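Local coordinates for protein inositol 2-dehydrogenase/D-chiro-inositol 3-dehydrogenase (Lactobacillus casei, PDB 4MIY) that oxidises myo-inositol and D-chiro-inositol to their keto derivatives, passing the hydride to NAD, at residues E177-H182 and A304-I309. Numbering follows the deposited sequence.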
# COMPACT_ATOMS: atom_id res chain seq x y z
N GLU A 177 -5.79 24.03 -7.04
CA GLU A 177 -6.99 23.40 -6.58
C GLU A 177 -8.22 24.20 -7.00
O GLU A 177 -9.24 23.64 -7.29
CB GLU A 177 -6.96 23.23 -5.06
CG GLU A 177 -6.09 22.10 -4.53
CD GLU A 177 -4.59 22.33 -4.62
OE1 GLU A 177 -4.16 23.47 -4.60
OE2 GLU A 177 -3.88 21.35 -4.75
N ILE A 178 -8.10 25.51 -7.02
CA ILE A 178 -9.19 26.36 -7.44
C ILE A 178 -9.62 26.06 -8.86
O ILE A 178 -10.78 25.93 -9.11
CB ILE A 178 -8.86 27.82 -7.26
CG1 ILE A 178 -9.00 28.21 -5.79
CG2 ILE A 178 -9.78 28.66 -8.09
CD1 ILE A 178 -8.32 29.50 -5.46
N ASP A 179 -8.68 25.89 -9.77
CA ASP A 179 -9.04 25.49 -11.09
C ASP A 179 -9.52 24.04 -11.18
O ASP A 179 -10.43 23.73 -11.91
CB ASP A 179 -7.92 25.68 -12.07
CG ASP A 179 -8.24 25.11 -13.42
OD1 ASP A 179 -8.98 25.74 -14.18
OD2 ASP A 179 -7.80 24.01 -13.69
N GLU A 180 -8.91 23.18 -10.40
CA GLU A 180 -9.13 21.74 -10.50
C GLU A 180 -10.49 21.26 -10.05
O GLU A 180 -11.07 20.45 -10.67
CB GLU A 180 -8.06 21.05 -9.64
CG GLU A 180 -8.00 19.58 -9.72
CD GLU A 180 -6.94 19.02 -8.81
OE1 GLU A 180 -5.78 19.27 -9.04
OE2 GLU A 180 -7.31 18.32 -7.88
N MET A 181 -10.99 21.80 -8.95
CA MET A 181 -12.18 21.23 -8.37
C MET A 181 -13.48 21.39 -9.15
O MET A 181 -14.26 20.51 -9.21
CB MET A 181 -12.37 21.70 -6.93
CG MET A 181 -11.20 21.39 -6.00
SD MET A 181 -10.82 19.64 -5.94
CE MET A 181 -9.34 19.72 -4.94
N HIS A 182 -13.69 22.56 -9.71
CA HIS A 182 -14.87 22.78 -10.49
C HIS A 182 -14.88 21.94 -11.77
O HIS A 182 -15.90 21.45 -12.15
CB HIS A 182 -15.15 24.28 -10.72
CG HIS A 182 -14.23 24.96 -11.68
ND1 HIS A 182 -14.44 24.99 -13.03
CD2 HIS A 182 -13.14 25.72 -11.46
CE1 HIS A 182 -13.47 25.66 -13.61
NE2 HIS A 182 -12.67 26.13 -12.68
N ALA A 304 -10.06 31.03 -21.16
CA ALA A 304 -10.08 32.29 -20.49
C ALA A 304 -11.22 32.31 -19.51
O ALA A 304 -11.13 32.94 -18.50
CB ALA A 304 -10.19 33.43 -21.47
N TRP A 305 -12.29 31.62 -19.81
CA TRP A 305 -13.35 31.52 -18.85
C TRP A 305 -12.85 30.83 -17.56
O TRP A 305 -13.15 31.26 -16.48
CB TRP A 305 -14.57 30.80 -19.40
CG TRP A 305 -15.75 30.88 -18.52
CD1 TRP A 305 -16.25 29.92 -17.75
CD2 TRP A 305 -16.56 32.02 -18.33
NE1 TRP A 305 -17.34 30.38 -17.08
CE2 TRP A 305 -17.54 31.68 -17.42
CE3 TRP A 305 -16.55 33.30 -18.86
CZ2 TRP A 305 -18.51 32.57 -17.02
CZ3 TRP A 305 -17.53 34.18 -18.46
CH2 TRP A 305 -18.47 33.82 -17.55
N ASP A 306 -12.15 29.72 -17.71
CA ASP A 306 -11.50 29.06 -16.58
C ASP A 306 -10.59 30.01 -15.83
O ASP A 306 -10.56 30.02 -14.65
CB ASP A 306 -10.73 27.83 -17.06
CG ASP A 306 -11.65 26.74 -17.57
OD1 ASP A 306 -12.56 26.35 -16.86
OD2 ASP A 306 -11.45 26.30 -18.68
N GLY A 307 -9.86 30.81 -16.55
CA GLY A 307 -9.05 31.81 -15.92
C GLY A 307 -9.83 32.84 -15.12
O GLY A 307 -9.41 33.26 -14.08
N TYR A 308 -10.98 33.19 -15.63
CA TYR A 308 -11.85 34.10 -14.96
C TYR A 308 -12.45 33.50 -13.70
O TYR A 308 -12.49 34.13 -12.68
CB TYR A 308 -12.90 34.58 -15.96
CG TYR A 308 -13.90 35.61 -15.51
CD1 TYR A 308 -13.53 36.77 -14.91
CD2 TYR A 308 -15.23 35.40 -15.72
CE1 TYR A 308 -14.47 37.71 -14.55
CE2 TYR A 308 -16.15 36.30 -15.39
CZ TYR A 308 -15.78 37.45 -14.78
OH TYR A 308 -16.77 38.34 -14.42
N ILE A 309 -12.90 32.27 -13.77
CA ILE A 309 -13.36 31.58 -12.60
C ILE A 309 -12.28 31.55 -11.53
O ILE A 309 -12.55 31.77 -10.39
CB ILE A 309 -13.77 30.16 -12.91
CG1 ILE A 309 -14.99 30.15 -13.81
CG2 ILE A 309 -14.06 29.39 -11.64
CD1 ILE A 309 -15.21 28.83 -14.48
O HOH W 1 -10.58 27.67 -13.15
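Helix segments 177-182 and 304-309, which meet through D179, H182, D306 and I309, have axes 9.9 Å apart at closest approach and run at 116° to each other. Both belong to the C-terminal alpha/beta domain of this Gfo/Idh/MocA-family dehydrogenase. E180 and M181 of helix 168-185 pack on the mixed sheet, while D179 and H182 meet helix 304-323. H182 has the largest share of the contact. Its CG sits between the backbone N and the carbonyl carbon (chi1 73°), which turns the imidazole out toward the second helix. I309 lies over one ring face. Its CG2 makes a CH-pi contact, 4.0 Å from the centroid of the H182 ring, and its CD1 reaches the same ring at CE1. The carboxylate of D306 comes at the ring edge instead, with OD1 in the ring plane and 3.4 Å from H182 CE1. Y189 also meets this ring, with the two planes nearly perpendicular. D179 and D306 bring like charges together, their OD1 atoms 4.5 Å apart and their carboxylate planes 88° apart. R128 forms salt bridges to both OD1 atoms and probably offsets this repulsion. D306 OD2 accepts a bond from S303 N. Without the ring, as with an alanine here, I309 would probably lose the face it packs on, and a water between the helices one of its three partners. That water lies in the imidazole plane, 2.6 Å from H182 NE2. It donates to D179 OD1 at 2.7 Å and to the backbone O of D306 at 2.8 Å.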